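Local coordinates for apical membrane antigen 1-like protein, soluble form (Toxoplasma gondii, PDB 3ZLE) that probably takes part in host cell invasion by the parasite, as a sporozoite-stage member of the apicomplexan AMA1 family, at residues D39-G47 / T141-V149; G300-L308 / G332-G340. All coordinates share one frame; numbering follows the deposited sequence.

How the interactions relate
Interactions 1 and 2 join parts of one ectodomain by two quite different means. Interaction 1 (39-47 with 141-149) relies on side chains and two waters: two carboxylates of a beta hairpin and a tyrosine of the facing irregular segment hold the two together. Interaction 2 (300-308 with 332-340) is backbone pairing between neighbouring antiparallel strands. Their centres lie 30 Å apart, on opposite sides of the chain's centre, and their nearest atoms remain about 10 Å from each other, so they do not touch. Interaction 1 is partly buried and has a bound N-acetylglucosamine about 12 Å from the side chain of Tyr43; interaction 2 is buried.

Interaction 1: D39-G47 / T141-V149; sequences DTEGYREVG and TSTYKYPFV
Tyr144 lies against a beta hairpin whose strands, 38-40 and 43-45, are joined by a type I' turn from Thr40 to Tyr43. A chi1 of -164° swings CG away from the backbone N, turning the ring from CB toward the second strand. CD1 and CE1 run past Tyr43 CB, CE1 within 3.7 Å of it, while Glu45 CG sits over one ring face, offset toward the rim. At the ring edge, CE1 and CZ both lie 3.3 Å from Arg44 O, and OH hydrogen-bonds to that oxygen at a doubtfully short 2.5 Å and also to Ser163. Trp286 stacks on the same ring and meets Tyr43 edge-to-face.

Two carboxylates grip the backbone on either side of Tyr144. Glu45 OE2 takes Lys145 N on its anti lone pair at 2.6 Å. At the turn, Glu41 OE2 receives Thr143 N at 2.9 Å from above the carboxylate plane, and OE1 receives Ser142 OG in a hydrogen bond of doubtful, implausibly short length. That same serine oxygen accepts from Tyr144 N, forming an ST turn. Val46 CG2 packs on Pro147 CB at 3.8 Å. A water accepts from Val46 N at 3.0 Å and donates to Lys145 O at 2.7 Å.

Interaction 2: G300-L308 / G332-G340; sequences GANWANFYL and GAVAYTALG
Thr337 OG1 is gripped by two backbone N-H groups, Gly340 N at 3.0 Å and, more weakly, Leu339 N, in an ST motif that turns the chain as its strand ends. The torsion responsible sets OG1 between the backbone N and the carbonyl carbon (chi1 75°) and leaves CG2 to meet Trp303 CD1 at 3.9 Å, the two side chains crossing at a slant. The indole nitrogen of Trp303 is bonded elsewhere, to Phe22 O.

Strands 303-308 and 333-337 run antiparallel, their axes 160° apart, and 333-337 is an outermost strand of a four-stranded sheet in which 315-320 flanks 303-308 on its other side. Ala304 with Tyr336, and Phe306 with Val334, are hydrogen-bonded pairs. Phe306 N reaches Val334 O at 2.8 Å, nearly in line with the carbonyl, whereas Ala304 N meets Tyr336 O from a donor position tilted 28° out of its plane. Beyond the strand, Ala338 N adds a hydrogen bond to Asn302 O.

Side chains of these two pairs share one face, which helix 253-262 covers. There the edge of the Tyr336 ring, at CE2, abuts Phe306 CB at 4.0 Å, while Val334 CG1 lies 3.5 Å above the plane of that ring, offset toward its rim. On the other face, Asn305 OD1 comes within 4.0 Å of Ala335 CB, and Asn305 ND2 bonds onward to Phe228 O and Phe239 O.

Interaction 1: D39-G47 / T141-V149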
# COMPACT_ATOMS: atom_id res chain seq x y z
N ASP A 39 13.49 -12.80 1.67
CA ASP A 39 13.58 -14.22 1.37
C ASP A 39 13.98 -15.03 2.59
O ASP A 39 14.66 -14.53 3.49
CB ASP A 39 14.56 -14.47 0.24
CG ASP A 39 15.70 -13.52 0.25
OD1 ASP A 39 16.67 -13.78 0.99
OD2 ASP A 39 15.65 -12.52 -0.51
N THR A 40 13.44 -16.23 2.68
CA THR A 40 13.76 -17.13 3.76
C THR A 40 13.59 -18.52 3.23
O THR A 40 12.67 -18.77 2.42
CB THR A 40 12.77 -16.96 4.91
OG1 THR A 40 12.68 -15.57 5.24
CG2 THR A 40 13.19 -17.78 6.14
N GLU A 41 14.52 -19.40 3.62
CA GLU A 41 14.46 -20.81 3.25
C GLU A 41 14.28 -21.01 1.75
O GLU A 41 13.64 -21.96 1.31
CB GLU A 41 13.35 -21.53 4.00
CG GLU A 41 13.45 -21.43 5.53
CD GLU A 41 12.30 -22.13 6.23
OE1 GLU A 41 11.32 -22.51 5.54
OE2 GLU A 41 12.36 -22.30 7.46
N GLY A 42 14.78 -20.06 0.96
CA GLY A 42 14.65 -20.14 -0.50
C GLY A 42 13.39 -19.51 -1.11
O GLY A 42 13.26 -19.45 -2.33
N TYR A 43 12.50 -18.95 -0.28
CA TYR A 43 11.30 -18.31 -0.86
C TYR A 43 11.21 -16.81 -0.66
O TYR A 43 11.57 -16.29 0.40
CB TYR A 43 10.04 -18.96 -0.32
CG TYR A 43 9.98 -20.42 -0.57
CD1 TYR A 43 9.39 -20.93 -1.74
CD2 TYR A 43 10.43 -21.31 0.39
CE1 TYR A 43 9.27 -22.30 -1.93
CE2 TYR A 43 10.35 -22.68 0.20
CZ TYR A 43 9.78 -23.17 -0.97
OH TYR A 43 9.69 -24.54 -1.13
N ARG A 44 10.62 -16.12 -1.65
CA ARG A 44 10.30 -14.69 -1.50
C ARG A 44 9.20 -14.47 -0.44
O ARG A 44 8.25 -15.25 -0.33
CB ARG A 44 9.87 -14.11 -2.85
CG ARG A 44 10.68 -14.69 -3.98
CD ARG A 44 10.84 -13.72 -5.14
NE ARG A 44 11.14 -12.38 -4.68
CZ ARG A 44 10.93 -11.29 -5.41
NH1 ARG A 44 10.43 -11.39 -6.64
NH2 ARG A 44 11.31 -10.11 -4.96
N GLU A 45 9.44 -13.51 0.45
CA GLU A 45 8.61 -13.36 1.64
C GLU A 45 8.14 -11.90 1.68
O GLU A 45 8.89 -10.99 1.26
CB GLU A 45 9.45 -13.73 2.87
CG GLU A 45 8.75 -13.61 4.21
CD GLU A 45 9.66 -14.02 5.36
OE1 GLU A 45 10.77 -13.47 5.46
OE2 GLU A 45 9.27 -14.92 6.16
N VAL A 46 6.85 -11.69 1.98
CA VAL A 46 6.27 -10.31 2.00
C VAL A 46 6.91 -9.56 3.13
O VAL A 46 6.94 -10.05 4.25
CB VAL A 46 4.71 -10.32 2.24
CG1 VAL A 46 4.11 -8.91 2.07
CG2 VAL A 46 4.03 -11.29 1.27
N GLY A 47 7.38 -8.34 2.87
CA GLY A 47 8.30 -7.70 3.79
C GLY A 47 8.10 -6.25 4.23
O GLY A 47 8.76 -5.80 5.14
N THR A 141 7.21 -27.89 9.04
CA THR A 141 7.16 -26.54 9.60
C THR A 141 8.36 -25.69 9.14
O THR A 141 9.43 -26.23 8.84
CB THR A 141 7.03 -26.50 11.15
OG1 THR A 141 8.32 -26.47 11.75
CG2 THR A 141 6.25 -27.69 11.68
N SER A 142 8.14 -24.38 9.05
CA SER A 142 9.07 -23.45 8.39
C SER A 142 9.16 -22.18 9.25
O SER A 142 8.30 -21.96 10.09
CB SER A 142 8.52 -23.10 7.00
OG SER A 142 9.14 -21.95 6.45
N THR A 143 10.19 -21.34 9.04
CA THR A 143 10.29 -20.00 9.69
C THR A 143 9.70 -18.87 8.81
O THR A 143 9.79 -17.67 9.16
CB THR A 143 11.75 -19.62 10.02
OG1 THR A 143 12.45 -19.29 8.81
CG2 THR A 143 12.48 -20.78 10.75
N TYR A 144 9.27 -19.24 7.61
CA TYR A 144 8.55 -18.33 6.70
C TYR A 144 7.43 -17.61 7.44
O TYR A 144 6.69 -18.22 8.21
CB TYR A 144 7.93 -19.15 5.56
CG TYR A 144 7.50 -18.32 4.37
CD1 TYR A 144 8.40 -17.98 3.39
CD2 TYR A 144 6.16 -17.95 4.19
CE1 TYR A 144 8.02 -17.24 2.28
CE2 TYR A 144 5.78 -17.19 3.12
CZ TYR A 144 6.72 -16.83 2.15
OH TYR A 144 6.35 -16.08 1.04
N LYS A 145 7.26 -16.31 7.18
CA LYS A 145 6.10 -15.58 7.71
C LYS A 145 5.04 -15.26 6.64
O LYS A 145 5.30 -14.49 5.71
CB LYS A 145 6.55 -14.28 8.36
CG LYS A 145 7.64 -14.44 9.39
CD LYS A 145 7.06 -14.86 10.70
CE LYS A 145 8.06 -14.59 11.82
NZ LYS A 145 7.83 -15.55 12.91
N TYR A 146 3.81 -15.71 6.89
CA TYR A 146 2.63 -15.34 6.10
C TYR A 146 2.28 -13.85 6.17
O TYR A 146 2.57 -13.18 7.17
CB TYR A 146 1.41 -16.12 6.59
CG TYR A 146 1.55 -17.62 6.50
CD1 TYR A 146 1.86 -18.26 5.28
CD2 TYR A 146 1.31 -18.42 7.62
CE1 TYR A 146 1.85 -19.67 5.18
CE2 TYR A 146 1.31 -19.82 7.52
CZ TYR A 146 1.60 -20.44 6.32
OH TYR A 146 1.66 -21.86 6.28
N PRO A 147 1.71 -13.30 5.08
CA PRO A 147 1.12 -11.96 5.14
C PRO A 147 -0.31 -12.04 5.68
O PRO A 147 -0.88 -13.13 5.74
CB PRO A 147 1.05 -11.55 3.65
CG PRO A 147 0.85 -12.85 2.94
CD PRO A 147 1.70 -13.84 3.71
N PHE A 148 -0.95 -10.89 5.86
CA PHE A 148 -2.32 -10.91 6.40
C PHE A 148 -3.21 -9.96 5.62
O PHE A 148 -2.74 -9.06 4.96
CB PHE A 148 -2.26 -10.48 7.86
CG PHE A 148 -1.94 -9.02 8.03
CD1 PHE A 148 -2.95 -8.07 7.94
CD2 PHE A 148 -0.63 -8.60 8.13
CE1 PHE A 148 -2.64 -6.71 8.09
CE2 PHE A 148 -0.30 -7.27 8.25
CZ PHE A 148 -1.30 -6.31 8.22
N VAL A 149 -4.52 -10.10 5.83
CA VAL A 149 -5.46 -9.13 5.34
C VAL A 149 -6.46 -8.90 6.45
O VAL A 149 -7.00 -9.87 7.04
CB VAL A 149 -6.20 -9.64 4.09
CG1 VAL A 149 -7.35 -8.70 3.75
CG2 VAL A 149 -5.25 -9.75 2.89
O HOH W 1 5.01 -11.56 5.77
O HOH W 2 5.28 -13.94 3.09

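Interaction 2: G300-L308 / G332-G340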
# COMPACT_ATOMS: atom_id res chain seq x y z
N GLY A 300 10.15 4.17 -5.91
CA GLY A 300 9.37 4.14 -7.16
C GLY A 300 8.36 5.28 -7.23
O GLY A 300 8.38 6.18 -6.41
N ALA A 301 7.44 5.21 -8.19
CA ALA A 301 6.48 6.29 -8.40
C ALA A 301 5.28 6.00 -7.51
O ALA A 301 4.37 5.29 -7.91
CB ALA A 301 6.05 6.32 -9.86
N ASN A 302 5.36 6.41 -6.24
CA ASN A 302 4.46 5.89 -5.22
C ASN A 302 3.49 6.99 -4.73
O ASN A 302 2.61 6.71 -3.91
CB ASN A 302 5.23 5.39 -3.98
CG ASN A 302 6.34 4.44 -4.32
OD1 ASN A 302 6.17 3.51 -5.13
ND2 ASN A 302 7.43 4.54 -3.56
N TRP A 303 3.78 8.23 -5.08
CA TRP A 303 2.99 9.39 -4.68
C TRP A 303 2.23 9.98 -5.86
O TRP A 303 2.71 9.91 -6.97
CB TRP A 303 3.87 10.45 -4.09
CG TRP A 303 4.82 9.96 -2.98
CD1 TRP A 303 4.65 10.10 -1.64
CD2 TRP A 303 6.14 9.38 -3.16
NE1 TRP A 303 5.73 9.55 -0.96
CE2 TRP A 303 6.65 9.10 -1.87
CE3 TRP A 303 6.88 8.96 -4.28
CZ2 TRP A 303 7.91 8.47 -1.67
CZ3 TRP A 303 8.10 8.32 -4.08
CH2 TRP A 303 8.62 8.12 -2.78
N ALA A 304 1.02 10.51 -5.60
CA ALA A 304 0.22 11.17 -6.60
C ALA A 304 -0.37 12.47 -6.07
O ALA A 304 -0.90 12.51 -4.97
CB ALA A 304 -0.90 10.25 -7.11
N ASN A 305 -0.24 13.54 -6.86
CA ASN A 305 -0.94 14.78 -6.57
C ASN A 305 -2.19 14.88 -7.42
O ASN A 305 -2.12 14.79 -8.66
CB ASN A 305 -0.03 15.96 -6.83
CG ASN A 305 0.86 16.25 -5.67
OD1 ASN A 305 0.58 15.83 -4.53
ND2 ASN A 305 1.93 16.98 -5.91
N PHE A 306 -3.33 15.07 -6.77
CA PHE A 306 -4.59 15.28 -7.49
C PHE A 306 -5.03 16.76 -7.43
O PHE A 306 -5.33 17.29 -6.36
CB PHE A 306 -5.69 14.41 -6.93
CG PHE A 306 -7.04 14.70 -7.53
CD1 PHE A 306 -7.43 14.11 -8.73
CD2 PHE A 306 -7.87 15.65 -6.97
CE1 PHE A 306 -8.68 14.33 -9.24
CE2 PHE A 306 -9.12 15.91 -7.51
CZ PHE A 306 -9.54 15.24 -8.62
N TYR A 307 -5.03 17.44 -8.58
CA TYR A 307 -5.41 18.86 -8.56
C TYR A 307 -6.10 19.34 -9.81
O TYR A 307 -6.16 18.64 -10.82
CB TYR A 307 -4.20 19.74 -8.24
CG TYR A 307 -3.12 19.65 -9.28
CD1 TYR A 307 -2.28 18.55 -9.33
CD2 TYR A 307 -3.00 20.61 -10.28
CE1 TYR A 307 -1.29 18.46 -10.29
CE2 TYR A 307 -2.02 20.54 -11.23
CZ TYR A 307 -1.16 19.46 -11.23
OH TYR A 307 -0.19 19.39 -12.20
N LEU A 308 -6.74 20.49 -9.68
CA LEU A 308 -7.39 21.15 -10.78
C LEU A 308 -6.35 22.08 -11.41
O LEU A 308 -5.86 22.97 -10.74
CB LEU A 308 -8.57 21.97 -10.24
CG LEU A 308 -9.29 22.96 -11.17
CD1 LEU A 308 -9.75 22.27 -12.44
CD2 LEU A 308 -10.48 23.57 -10.44
N GLY A 332 -9.13 22.16 -2.10
CA GLY A 332 -9.62 21.26 -3.14
C GLY A 332 -8.66 20.23 -3.70
O GLY A 332 -9.11 19.30 -4.30
N ALA A 333 -7.33 20.38 -3.50
CA ALA A 333 -6.37 19.33 -3.97
C ALA A 333 -6.31 18.13 -3.01
O ALA A 333 -6.64 18.26 -1.83
CB ALA A 333 -4.96 19.93 -4.12
N VAL A 334 -5.85 16.97 -3.49
CA VAL A 334 -5.63 15.79 -2.58
C VAL A 334 -4.28 15.11 -2.84
O VAL A 334 -3.82 14.99 -3.99
CB VAL A 334 -6.77 14.77 -2.68
CG1 VAL A 334 -6.61 13.68 -1.58
CG2 VAL A 334 -8.13 15.46 -2.51
N ALA A 335 -3.59 14.71 -1.77
CA ALA A 335 -2.33 13.99 -1.93
C ALA A 335 -2.46 12.54 -1.54
O ALA A 335 -2.83 12.23 -0.39
CB ALA A 335 -1.21 14.66 -1.19
N TYR A 336 -2.20 11.66 -2.49
CA TYR A 336 -2.45 10.24 -2.32
C TYR A 336 -1.11 9.45 -2.31
O TYR A 336 -0.12 9.85 -2.97
CB TYR A 336 -3.28 9.76 -3.52
CG TYR A 336 -4.72 10.19 -3.48
CD1 TYR A 336 -5.58 9.68 -2.50
CD2 TYR A 336 -5.25 11.08 -4.43
CE1 TYR A 336 -6.90 9.96 -2.49
CE2 TYR A 336 -6.61 11.40 -4.42
CZ TYR A 336 -7.43 10.83 -3.45
OH TYR A 336 -8.76 11.15 -3.36
N THR A 337 -1.11 8.26 -1.74
CA THR A 337 0.01 7.32 -2.07
C THR A 337 -0.46 5.97 -2.49
O THR A 337 -1.59 5.55 -2.19
CB THR A 337 0.99 7.14 -0.92
OG1 THR A 337 0.41 6.31 0.07
CG2 THR A 337 1.41 8.47 -0.32
N ALA A 338 0.44 5.21 -3.06
CA ALA A 338 0.16 3.80 -3.27
C ALA A 338 -0.08 3.01 -1.99
O ALA A 338 -0.84 2.01 -2.00
CB ALA A 338 1.21 3.15 -4.12
N LEU A 339 0.40 3.51 -0.87
CA LEU A 339 0.12 2.78 0.43
C LEU A 339 -1.22 3.08 1.08
O LEU A 339 -1.87 2.17 1.65
CB LEU A 339 1.21 3.03 1.44
CG LEU A 339 2.46 2.24 1.07
CD1 LEU A 339 3.69 2.83 1.72
CD2 LEU A 339 2.26 0.79 1.47
N GLY A 340 -1.58 4.37 1.07
CA GLY A 340 -2.67 4.86 1.89
C GLY A 340 -4.05 4.49 1.41
O GLY A 340 -4.20 3.84 0.36